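Local coordinates for protein GH62 arabinofuranosidase (PDB 4N4B) that probably hydrolyses terminal alpha-L-arabinofuranosyl residues from xylan side chains, acting as a secreted, calcium-associated family 62 glycoside hydrolase built as a beta-propeller, at residues 76-79 / 83-86; 155-160 / 185-190; 235-240 / 260-265. All blocks are in the same frame, centred on the assembly; numbering follows the deposited sequence.

Interaction 1 of 3, residues 76-79 / 83-86; sequences FTFA and DAPN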
ATOM      1  N   PHE A  76       8.298   2.842  11.983  1.00  7.34           N
ATOM      2  CA  PHE A  76       7.912   2.877  13.396  1.00  7.54           C
ATOM      3  C   PHE A  76       7.256   1.594  13.776  1.00  8.31           C
ATOM      4  O   PHE A  76       6.782   0.796  12.954  1.00  8.82           O
ATOM      5  CB  PHE A  76       7.101   4.134  13.722  1.00  9.51           C
ATOM      6  CG  PHE A  76       5.840   4.312  12.919  1.00  9.48           C
ATOM      7  CD1 PHE A  76       5.918   4.885  11.648  1.00 10.02           C
ATOM      8  CD2 PHE A  76       4.605   3.907  13.406  1.00  9.28           C
ATOM      9  CE1 PHE A  76       4.726   5.041  10.893  1.00  8.92           C
ATOM     10  CE2 PHE A  76       3.470   4.097  12.616  1.00 10.13           C
ATOM     11  CZ  PHE A  76       3.545   4.638  11.386  1.00 10.29           C
ATOM     12  N   THR A  77       7.097   1.357  15.110  1.00  9.25           N
ATOM     13  CA  THR A  77       6.672   0.087  15.656  1.00  9.27           C
ATOM     14  C   THR A  77       5.939   0.233  16.957  1.00  9.22           C
ATOM     15  O   THR A  77       6.224   1.204  17.669  1.00 10.99           O
ATOM     16  CB  THR A  77       7.901  -0.839  15.785  1.00 11.00           C
ATOM     17  OG1 THR A  77       7.513  -2.134  16.305  1.00 10.92           O
ATOM     18  CG2 THR A  77       8.984  -0.261  16.607  1.00 11.77           C
ATOM     19  N   PHE A  78       5.008  -0.629  17.243  1.00  9.80           N
ATOM     20  CA  PHE A  78       4.214  -0.514  18.448  1.00 10.17           C
ATOM     21  C   PHE A  78       3.500  -1.824  18.614  1.00 10.95           C
ATOM     22  O   PHE A  78       3.204  -2.474  17.699  1.00 11.04           O
ATOM     23  CB  PHE A  78       3.156   0.644  18.324  1.00 11.51           C
ATOM     24  CG  PHE A  78       2.371   0.606  17.047  1.00 10.46           C
ATOM     25  CD1 PHE A  78       2.868   1.221  15.933  1.00 11.11           C
ATOM     26  CD2 PHE A  78       1.200  -0.065  16.956  1.00 10.86           C
ATOM     27  CE1 PHE A  78       2.198   1.178  14.743  1.00 10.90           C
ATOM     28  CE2 PHE A  78       0.530  -0.128  15.763  1.00 12.41           C
ATOM     29  CZ  PHE A  78       1.051   0.483  14.630  1.00 11.91           C
ATOM     30  N   ALA A  79       3.174  -2.121  19.857  1.00 11.84           N
ATOM     31  CA  ALA A  79       2.357  -3.261  20.152  1.00 13.40           C
ATOM     32  C   ALA A  79       0.849  -2.916  20.049  1.00 15.20           C
ATOM     33  O   ALA A  79       0.299  -3.018  19.031  1.00 15.21           O
ATOM     34  CB  ALA A  79       2.727  -3.831  21.519  1.00 14.53           C
ATOM     35  N   ASP A  83      -0.509   2.661  21.440  1.00 15.12           N
ATOM     36  CA  ASP A  83       0.816   3.103  21.550  1.00 15.61           C
ATOM     37  C   ASP A  83       1.323   3.696  20.184  1.00 14.71           C
ATOM     38  O   ASP A  83       2.382   4.227  20.118  1.00 16.62           O
ATOM     39  CB  ASP A  83       1.752   1.922  21.907  1.00 18.23           C
ATOM     40  CG  ASP A  83       1.600   1.435  23.353  1.00 26.72           C
ATOM     41  OD1 ASP A  83       0.885   2.081  24.102  1.00 29.23           O
ATOM     42  OD2 ASP A  83       2.242   0.393  23.658  1.00 25.58           O
ATOM     43  N   ALA A  84       0.530   3.598  19.118  1.00 12.42           N
ATOM     44  CA  ALA A  84       1.021   4.134  17.813  1.00 12.00           C
ATOM     45  C   ALA A  84       1.314   5.615  17.849  1.00 10.41           C
ATOM     46  O   ALA A  84       2.284   6.073  17.301  1.00 11.77           O
ATOM     47  CB  ALA A  84       0.057   3.803  16.697  1.00 12.03           C
ATOM     48  N   PRO A  85       0.478   6.466  18.564  1.00 11.83           N
ATOM     49  CA  PRO A  85       0.721   7.893  18.489  1.00 11.97           C
ATOM     50  C   PRO A  85       2.067   8.292  19.067  1.00 13.58           C
ATOM     51  O   PRO A  85       2.646   9.281  18.578  1.00 16.57           O
ATOM     52  CB  PRO A  85      -0.445   8.520  19.352  1.00 13.32           C
ATOM     53  CG  PRO A  85      -1.494   7.555  19.199  1.00 13.91           C
ATOM     54  CD  PRO A  85      -0.836   6.145  19.124  1.00 12.52           C
ATOM     55  N   ASN A  86       2.586   7.529  20.037  1.00 13.74           N
ATOM     56  CA  ASN A  86       3.841   7.913  20.644  1.00 16.27           C
ATOM     57  C   ASN A  86       5.028   7.101  20.132  1.00 16.30           C
ATOM     58  O   ASN A  86       6.126   7.243  20.646  1.00 17.82           O
ATOM     59  CB  ASN A  86       3.750   7.745  22.149  1.00 23.09           C
ATOM     60  CG  ASN A  86       2.922   8.868  22.805  1.00 34.79           C
ATOM     61  OD1 ASN A  86       2.592   9.896  22.154  1.00 42.15           O
ATOM     62  ND2 ASN A  86       2.573   8.685  24.075  1.00 45.22           N
TER
HETATM   63  O   HOH W   1       4.110  -0.550  22.017  1.00 19.38           O

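Interaction 2 of 3, residues 155-160 / 185-190; sequences EQNIGE and QLYRSE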
ATOM      1  N   GLU A 155       5.215   4.666 -20.684  1.00 15.04           N
ATOM      2  CA  GLU A 155       5.417   5.984 -21.318  1.00 17.22           C
ATOM      3  C   GLU A 155       4.256   6.248 -22.296  1.00 17.22           C
ATOM      4  O   GLU A 155       3.836   7.417 -22.397  1.00 18.10           O
ATOM      5  CB  GLU A 155       6.717   5.928 -22.121  1.00 20.25           C
ATOM      6  CG  GLU A 155       7.358   7.146 -22.638  1.00 29.38           C
ATOM      7  CD  GLU A 155       8.819   6.699 -22.839  1.00 44.37           C
ATOM      8  OE1 GLU A 155       9.020   5.684 -23.578  1.00 47.54           O
ATOM      9  OE2 GLU A 155       9.714   7.214 -22.132  1.00 57.18           O
ATOM     10  N   GLN A 156       3.771   5.229 -22.986  1.00 16.68           N
ATOM     11  CA  GLN A 156       2.748   5.447 -24.036  1.00 17.19           C
ATOM     12  C   GLN A 156       1.398   5.762 -23.409  1.00 18.64           C
ATOM     13  O   GLN A 156       0.533   6.367 -24.044  1.00 20.89           O
ATOM     14  CB  GLN A 156       2.677   4.237 -24.879  1.00 19.27           C
ATOM     15  CG  GLN A 156       3.783   4.024 -25.890  1.00 23.91           C
ATOM     16  CD  GLN A 156       3.714   2.583 -26.473  1.00 32.12           C
ATOM     17  OE1 GLN A 156       3.021   1.669 -25.974  1.00 36.79           O
ATOM     18  NE2 GLN A 156       4.515   2.361 -27.487  1.00 42.17           N
ATOM     19  N   ASN A 157       1.153   5.397 -22.109  1.00 15.34           N
ATOM     20  CA  ASN A 157      -0.173   5.430 -21.554  1.00 15.66           C
ATOM     21  C   ASN A 157      -0.298   6.393 -20.368  1.00 14.53           C
ATOM     22  O   ASN A 157      -1.402   6.729 -19.916  1.00 16.32           O
ATOM     23  CB  ASN A 157      -0.641   4.085 -21.120  1.00 14.94           C
ATOM     24  CG  ASN A 157      -0.937   3.180 -22.281  1.00 17.77           C
ATOM     25  OD1 ASN A 157      -0.131   2.290 -22.714  1.00 21.03           O
ATOM     26  ND2 ASN A 157      -2.110   3.383 -22.844  1.00 17.90           N
ATOM     27  N   ILE A 158       0.824   6.870 -19.852  1.00 13.69           N
ATOM     28  CA  ILE A 158       0.834   7.670 -18.578  1.00 13.47           C
ATOM     29  C   ILE A 158       0.174   9.058 -18.692  1.00 14.23           C
ATOM     30  O   ILE A 158      -0.291   9.625 -17.727  1.00 14.14           O
ATOM     31  CB  ILE A 158       2.276   7.774 -18.059  1.00 13.49           C
ATOM     32  CG1 ILE A 158       2.361   8.470 -16.720  1.00 12.98           C
ATOM     33  CG2 ILE A 158       3.170   8.499 -19.081  1.00 15.72           C
ATOM     34  CD1 ILE A 158       3.591   8.084 -15.940  1.00 14.28           C
ATOM     35  N   GLY A 159       0.224   9.639 -19.900  1.00 16.15           N
ATOM     36  CA  GLY A 159      -0.481  10.920 -20.054  1.00 17.23           C
ATOM     37  C   GLY A 159       0.195  11.944 -19.186  1.00 16.00           C
ATOM     38  O   GLY A 159       1.448  12.048 -19.191  1.00 19.89           O
ATOM     39  N   GLU A 160      -0.525  12.707 -18.347  1.00 16.47           N
ATOM     40  CA  GLU A 160       0.024  13.691 -17.439  1.00 17.39           C
ATOM     41  C   GLU A 160       0.193  13.124 -15.993  1.00 16.11           C
ATOM     42  O   GLU A 160       0.365  13.788 -15.012  1.00 18.00           O
ATOM     43  CB  GLU A 160      -0.931  14.914 -17.276  1.00 21.33           C
ATOM     44  CG  GLU A 160      -1.264  15.633 -18.570  1.00 26.58           C
ATOM     45  CD  GLU A 160      -0.032  16.044 -19.299  1.00 33.97           C
ATOM     46  OE1 GLU A 160       0.876  16.632 -18.616  1.00 49.01           O
ATOM     47  OE2 GLU A 160       0.044  15.766 -20.542  1.00 50.99           O
ATOM     48  N   GLN A 185      -4.360   3.165 -15.637  1.00 10.63           N
ATOM     49  CA  GLN A 185      -3.815   1.832 -15.905  1.00 11.15           C
ATOM     50  C   GLN A 185      -3.239   1.213 -14.642  1.00 10.36           C
ATOM     51  O   GLN A 185      -2.727   1.938 -13.735  1.00 11.37           O
ATOM     52  CB  GLN A 185      -2.679   1.853 -16.885  1.00 12.13           C
ATOM     53  CG  GLN A 185      -3.029   2.111 -18.359  1.00 12.68           C
ATOM     54  CD  GLN A 185      -3.740   3.397 -18.630  1.00 14.07           C
ATOM     55  OE1 GLN A 185      -3.244   4.500 -18.395  1.00 16.67           O
ATOM     56  NE2 GLN A 185      -4.927   3.219 -19.119  1.00 13.65           N
ATOM     57  N   LEU A 186      -3.380  -0.061 -14.523  1.00 10.00           N
ATOM     58  CA  LEU A 186      -2.699  -0.920 -13.560  1.00 10.52           C
ATOM     59  C   LEU A 186      -1.807  -1.831 -14.353  1.00  9.75           C
ATOM     60  O   LEU A 186      -2.344  -2.615 -15.181  1.00 10.89           O
ATOM     61  CB  LEU A 186      -3.678  -1.714 -12.729  1.00 11.70           C
ATOM     62  CG  LEU A 186      -3.064  -2.608 -11.639  1.00 12.12           C
ATOM     63  CD1 LEU A 186      -2.366  -1.932 -10.494  1.00 12.40           C
ATOM     64  CD2 LEU A 186      -4.099  -3.572 -11.083  1.00 13.62           C
ATOM     65  N   TYR A 187      -0.472  -1.786 -14.139  1.00  9.05           N
ATOM     66  CA  TYR A 187       0.527  -2.569 -14.879  1.00  8.43           C
ATOM     67  C   TYR A 187       0.976  -3.761 -14.070  1.00  9.23           C
ATOM     68  O   TYR A 187       1.002  -3.692 -12.920  1.00  9.72           O
ATOM     69  CB  TYR A 187       1.731  -1.697 -15.215  1.00  8.98           C
ATOM     70  CG  TYR A 187       1.399  -0.506 -16.052  1.00 10.23           C
ATOM     71  CD1 TYR A 187       1.228  -0.613 -17.409  1.00 11.33           C
ATOM     72  CD2 TYR A 187       1.256   0.713 -15.491  1.00 11.59           C
ATOM     73  CE1 TYR A 187       0.865   0.485 -18.166  1.00 10.79           C
ATOM     74  CE2 TYR A 187       0.893   1.809 -16.246  1.00 12.46           C
ATOM     75  CZ  TYR A 187       0.739   1.691 -17.591  1.00 11.71           C
ATOM     76  OH  TYR A 187       0.380   2.785 -18.330  1.00 12.61           O
ATOM     77  N   ARG A 188       1.314  -4.861 -14.742  1.00  9.88           N
ATOM     78  CA  ARG A 188       1.879  -6.042 -14.103  1.00  8.83           C
ATOM     79  C   ARG A 188       3.086  -6.622 -14.907  1.00 10.26           C
ATOM     80  O   ARG A 188       2.940  -6.883 -16.051  1.00 10.85           O
ATOM     81  CB  ARG A 188       0.800  -7.114 -13.900  1.00  9.77           C
ATOM     82  CG  ARG A 188       1.269  -8.308 -13.107  1.00 10.84           C
ATOM     83  CD  ARG A 188       0.239  -9.454 -13.153  1.00 12.12           C
ATOM     84  NE  ARG A 188       0.003  -9.923 -14.520  1.00 13.82           N
ATOM     85  CZ  ARG A 188       0.839 -10.648 -15.240  1.00 14.27           C
ATOM     86  NH1 ARG A 188       1.950 -11.111 -14.735  1.00 12.17           N
ATOM     87  NH2 ARG A 188       0.511 -10.926 -16.475  1.00 14.36           N
ATOM     88  N   SER A 189       4.222  -6.799 -14.243  1.00  9.45           N
ATOM     89  CA  SER A 189       5.359  -7.514 -14.796  1.00  9.60           C
ATOM     90  C   SER A 189       5.574  -8.771 -13.977  1.00  9.30           C
ATOM     91  O   SER A 189       4.988  -8.893 -12.935  1.00 10.13           O
ATOM     92  CB  SER A 189       6.618  -6.705 -14.685  1.00  9.80           C
ATOM     93  OG  SER A 189       6.599  -5.608 -15.521  1.00 11.08           O
ATOM     94  N   GLU A 190       6.366  -9.714 -14.499  1.00 10.55           N
ATOM     95  CA  GLU A 190       6.664 -10.929 -13.729  1.00 10.64           C
ATOM     96  C   GLU A 190       8.090 -11.358 -14.018  1.00 10.83           C
ATOM     97  O   GLU A 190       8.674 -11.089 -15.038  1.00 12.04           O
ATOM     98  CB  GLU A 190       5.614 -12.013 -13.952  1.00 13.46           C
ATOM     99  CG  GLU A 190       5.521 -12.512 -15.382  1.00 15.33           C
ATOM    100  CD  GLU A 190       4.466 -13.602 -15.524  1.00 16.67           C
ATOM    101  OE1 GLU A 190       3.342 -13.302 -15.860  1.00 15.90           O
ATOM    102  OE2 GLU A 190       4.869 -14.792 -15.223  1.00 21.03           O
TER

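Interaction 3 of 3, residues 235-240 / 260-265; sequences IGTDGH and NTEQNP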
ATOM      1  N   ILE A 235     -11.141   7.918  -6.921  1.00 10.88           N
ATOM      2  CA  ILE A 235     -11.557   9.288  -6.559  1.00 12.12           C
ATOM      3  C   ILE A 235     -13.029   9.350  -6.873  1.00 12.30           C
ATOM      4  O   ILE A 235     -13.373   9.241  -8.064  1.00 13.54           O
ATOM      5  CB  ILE A 235     -10.744  10.351  -7.242  1.00 13.44           C
ATOM      6  CG1 ILE A 235      -9.215  10.156  -7.101  1.00 13.51           C
ATOM      7  CG2 ILE A 235     -11.240  11.713  -6.838  1.00 16.02           C
ATOM      8  CD1 ILE A 235      -8.347  11.204  -7.822  1.00 14.95           C
ATOM      9  N   GLY A 236     -13.908   9.512  -5.915  1.00 12.46           N
ATOM     10  CA  GLY A 236     -15.344   9.442  -6.137  1.00 14.92           C
ATOM     11  C   GLY A 236     -15.874  10.750  -6.757  1.00 15.26           C
ATOM     12  O   GLY A 236     -15.186  11.730  -6.866  1.00 15.59           O
ATOM     13  N   THR A 237     -17.151  10.631  -7.140  1.00 19.99           N
ATOM     14  CA  THR A 237     -17.866  11.823  -7.662  1.00 22.25           C
ATOM     15  C   THR A 237     -17.877  12.969  -6.687  1.00 20.99           C
ATOM     16  O   THR A 237     -17.753  14.155  -7.138  1.00 23.01           O
ATOM     17  CB  THR A 237     -19.287  11.417  -8.035  1.00 26.70           C
ATOM     18  OG1 THR A 237     -19.885  10.728  -6.931  1.00 36.16           O
ATOM     19  CG2 THR A 237     -19.138  10.449  -9.105  1.00 25.43           C
ATOM     20  N   ASP A 238     -17.850  12.699  -5.382  1.00 18.28           N
ATOM     21  CA  ASP A 238     -17.695  13.727  -4.358  1.00 16.99           C
ATOM     22  C   ASP A 238     -16.288  14.240  -4.144  1.00 16.27           C
ATOM     23  O   ASP A 238     -16.069  15.064  -3.258  1.00 18.29           O
ATOM     24  CB  ASP A 238     -18.250  13.219  -3.042  1.00 17.27           C
ATOM     25  CG  ASP A 238     -17.570  11.901  -2.525  1.00 17.73           C
ATOM     26  OD1 ASP A 238     -16.552  11.459  -3.072  1.00 17.65           O
ATOM     27  OD2 ASP A 238     -18.121  11.404  -1.527  1.00 18.96           O
ATOM     28  N   GLY A 239     -15.301  13.677  -4.865  1.00 15.58           N
ATOM     29  CA  GLY A 239     -13.958  14.145  -4.723  1.00 14.18           C
ATOM     30  C   GLY A 239     -13.148  13.372  -3.696  1.00 15.22           C
ATOM     31  O   GLY A 239     -11.955  13.631  -3.603  1.00 14.76           O
ATOM     32  N   HIS A 240     -13.781  12.538  -2.939  1.00 12.16           N
ATOM     33  CA  HIS A 240     -13.046  11.838  -1.834  1.00 12.51           C
ATOM     34  C   HIS A 240     -12.606  10.472  -2.264  1.00 10.03           C
ATOM     35  O   HIS A 240     -13.139   9.784  -3.126  1.00 11.17           O
ATOM     36  CB  HIS A 240     -14.001  11.684  -0.640  1.00 12.36           C
ATOM     37  CG  HIS A 240     -14.351  13.008  -0.033  1.00 15.78           C
ATOM     38  ND1 HIS A 240     -15.637  13.530  -0.006  1.00 22.86           N
ATOM     39  CD2 HIS A 240     -13.542  13.935   0.495  1.00 17.12           C
ATOM     40  CE1 HIS A 240     -15.600  14.702   0.571  1.00 18.30           C
ATOM     41  NE2 HIS A 240     -14.353  15.002   0.837  1.00 20.86           N
ATOM     42  N   ASN A 260     -17.023  -2.852  -5.781  1.00 13.69           N
ATOM     43  CA  ASN A 260     -16.289  -1.899  -6.573  1.00 12.76           C
ATOM     44  C   ASN A 260     -17.133  -0.765  -7.159  1.00 13.24           C
ATOM     45  O   ASN A 260     -16.762  -0.150  -8.151  1.00 13.41           O
ATOM     46  CB  ASN A 260     -15.501  -2.632  -7.713  1.00 13.20           C
ATOM     47  CG  ASN A 260     -16.377  -3.235  -8.766  1.00 16.01           C
ATOM     48  OD1 ASN A 260     -17.596  -3.198  -8.692  1.00 16.00           O
ATOM     49  ND2 ASN A 260     -15.722  -3.895  -9.697  1.00 16.16           N
ATOM     50  N   THR A 261     -18.230  -0.491  -6.461  1.00 13.37           N
ATOM     51  CA  THR A 261     -19.030   0.671  -6.824  1.00 13.70           C
ATOM     52  C   THR A 261     -19.192   1.612  -5.672  1.00 13.94           C
ATOM     53  O   THR A 261     -18.992   1.167  -4.513  1.00 12.55           O
ATOM     54  CB  THR A 261     -20.476   0.203  -7.258  1.00 15.03           C
ATOM     55  OG1 THR A 261     -21.149  -0.470  -6.248  1.00 17.44           O
ATOM     56  CG2 THR A 261     -20.425  -0.707  -8.509  1.00 17.68           C
ATOM     57  N   GLU A 262     -19.558   2.858  -5.904  1.00 13.76           N
ATOM     58  CA  GLU A 262     -19.770   3.752  -4.756  1.00 15.20           C
ATOM     59  C   GLU A 262     -20.864   3.263  -3.843  1.00 15.57           C
ATOM     60  O   GLU A 262     -20.814   3.445  -2.601  1.00 15.50           O
ATOM     61  CB  GLU A 262     -20.008   5.168  -5.189  1.00 16.22           C
ATOM     62  CG  GLU A 262     -18.814   5.846  -5.822  1.00 16.01           C
ATOM     63  CD  GLU A 262     -18.966   7.347  -6.032  1.00 20.51           C
ATOM     64  OE1 GLU A 262     -20.046   7.911  -5.624  1.00 25.30           O
ATOM     65  OE2 GLU A 262     -18.128   8.022  -6.603  1.00 22.34           O
ATOM     66  N   GLN A 263     -21.906   2.633  -4.382  1.00 16.78           N
ATOM     67  CA  GLN A 263     -23.014   2.092  -3.566  1.00 19.55           C
ATOM     68  C   GLN A 263     -22.653   0.823  -2.846  1.00 17.73           C
ATOM     69  O   GLN A 263     -23.195   0.503  -1.768  1.00 18.93           O
ATOM     70  CB  GLN A 263     -24.220   1.789  -4.479  1.00 25.96           C
ATOM     71  CG  GLN A 263     -24.584   2.996  -5.293  1.00 31.45           C
ATOM     72  CD  GLN A 263     -24.050   3.021  -6.767  1.00 39.43           C
ATOM     73  OE1 GLN A 263     -22.805   2.898  -7.079  1.00 23.61           O
ATOM     74  NE2 GLN A 263     -25.049   3.246  -7.731  1.00 43.03           N
ATOM     75  N   ASN A 264     -21.658   0.076  -3.409  1.00 15.08           N
ATOM     76  CA  ASN A 264     -21.173  -1.115  -2.788  1.00 15.43           C
ATOM     77  C   ASN A 264     -19.643  -1.138  -2.826  1.00 13.96           C
ATOM     78  O   ASN A 264     -19.044  -1.777  -3.652  1.00 13.83           O
ATOM     79  CB  ASN A 264     -21.646  -2.381  -3.466  1.00 17.20           C
ATOM     80  CG  ASN A 264     -21.252  -3.605  -2.695  1.00 18.19           C
ATOM     81  OD1 ASN A 264     -21.246  -3.648  -1.457  1.00 20.73           O
ATOM     82  ND2 ASN A 264     -20.889  -4.613  -3.412  1.00 19.96           N
ATOM     83  N   PRO A 265     -19.029  -0.318  -1.952  1.00 12.15           N
ATOM     84  CA  PRO A 265     -17.606  -0.060  -1.985  1.00 12.73           C
ATOM     85  C   PRO A 265     -16.874  -1.034  -1.115  1.00 10.29           C
ATOM     86  O   PRO A 265     -17.365  -1.603  -0.193  1.00 11.53           O
ATOM     87  CB  PRO A 265     -17.453   1.334  -1.429  1.00 11.29           C
ATOM     88  CG  PRO A 265     -18.584   1.449  -0.451  1.00 12.90           C
ATOM     89  CD  PRO A 265     -19.714   0.665  -1.051  1.00 12.09           C
TER

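Interaction 1 of 3, residues 76-79 / 83-86
Ala-84 places its methyl almost exactly over the middle of the Phe-78 ring. Its CB lies 3.7 Å from the centroid of that ring and 4° off the normal, a CH-pi contact in which all six ring carbons are at nearly equal range. Ala-84 CA covers the root of the ring, 3.9 Å from Phe-78 CG, and beside it Phe-78 CB meets Asp-83 CB at 4.1 Å. With chi1 at 48°, CG of Phe-78 fits between its own backbone N and carbonyl carbon, which swings the ring out across the strand and presents a face to Ala-84. Both segments belong to one four-stranded blade of the propeller: Phe-78 ends strand 70-78, and Ala-84 lies in the connection to the short outer strand 90-91. At the solvent edge a water bridges the two segments, accepting from Ala-79 N at 2.8 Å and donating to Asp-83 OD2 at 2.7 Å. Further out, His-59 stacks on the Phe-78 ring and its ND1 bonds Phe-78 O; a serine here in place of Phe-78 would probably leave the Ala-84 methyl without the ring beneath it and His-59 without its stacking partner. Phe-329 of strand 326-332 touches the Phe-78 side chain, and Val-35 packs on Ala-84.

Interaction 2 of 3, residues 155-160 / 185-190
Asn-157 and Tyr-187 are brought together by similar first torsions: chi1 of -71° in the asparagine and -60° in the tyrosine each put CG opposite the carbonyl carbon, and the phenol then stretches from its strand toward Asn-157. The meeting point is tight. Tyr-187 OH stops 3.2 Å from Asn-157 CB, which approaches the edge of the ring near its plane, and the amide of Asn-157 is turned 52° from that ring. Gln-185, two residues back on the same side of the strand, bends at its second torsion and brings its CG and amide carbon against the same methylene, with Gln-185 CG 4.1 Å and CD 4.0 Å from Asn-157 CB. The contact is carried largely by this one CB, which rests on the phenol oxygen and the folded glutamine side by side.

The polar partner of the phenol lies elsewhere: Tyr-187 OH is hydrogen-bonded to Asp-181 OD2, while OD1 of the same carboxylate takes Gln-185 N, which ties the ring and the start of the strand to one second-shell group. Further along, Arg-188 NH1 makes a 2.8 Å salt bridge to Glu-190 OE1, an oxygen that Arg-252 also engages.

Beyond Asn-157 the chain turns away from helical geometry at Gly-159, where phi is positive. Helix 152-157 rests against a four-stranded antiparallel propeller blade, with Asn-157 also touching Ile-205 of outermost strand 204-208; Tyr-187 packs on that same Ile-205, and its backbone pairs with Ser-179 of strand 174-180.

Interaction 3 of 3, residues 235-240 / 260-265
Glu-262 reaches across to Thr-237 as an extended arm. Its CB points at the opposite loop, and chi1 of -67° sets CG beside the backbone N; from there the chain runs straight on, flanked by Trp-242, until the carboxylate arrives at the turn. Glu-262 CD comes within 3.6 Å of Thr-237 OG1. At the tip the two oxygens do different work. OE2 accepts from the backbone: Thr-237 N donates to Glu-262 OE2 at 2.8 Å, with an angle of 164° at the hydrogen, and OE2 receives it on its syn lone pair, the side of the other oxygen. OE1 lies 3.1 Å from Thr-237 OG1, and that hydroxyl is also 3.2 Å from Glu-262 OE2, so its proton has both oxygens within reach. Glu-262 OE2 sits just 3.2 Å from Gly-236 CA as well; a beta carbon at Gly-236 would run into that oxygen.

A second acid stands near. Asp-238 forms a salt bridge to Arg-268, which makes a long, weak ion pair with Glu-262 too, and this shared positive charge probably offsets the repulsion between the two like charges. Asp-238 OD1 accepts from His-240 N at 3.0 Å, an Asx turn within the same loop. On the other side, Thr-261 OG1 takes Asn-264 N in an ST motif, holding the bend that carries Glu-262.

Gly-236 to Gly-239 form a type I turn, and with Gly-236 N bonded to His-240 O and Gly-239 at positive phi this is a 3:5 hairpin with a G1 bulge, linking blade strands 228-235 and 241-248 of the propeller.

Overall arrangement
The three contacts follow one another along the chain, each closing before the next opens, and each belongs to a different blade of the five-bladed propeller. Interaction 1 is in the blade spanning residues 46-91, interaction 2 in that spanning 164-208, and interaction 3 at the next, spanning 216-257; the blade spanning 103-144 comes between the first two. Interactions 1 and 2 lie on opposite sides of the chain's centre, their centres about 36 Å apart; the centres of 2 and 3 are about 23 Å apart. None touches another. All lie about 18 to 19 Å from the centre of the chain, away from the calcium-binding His-285. Interaction 1 packs a loop on its own blade's strand, 2 sets a helix against a blade, and 3 joins a hairpin turn to the loop after its blade.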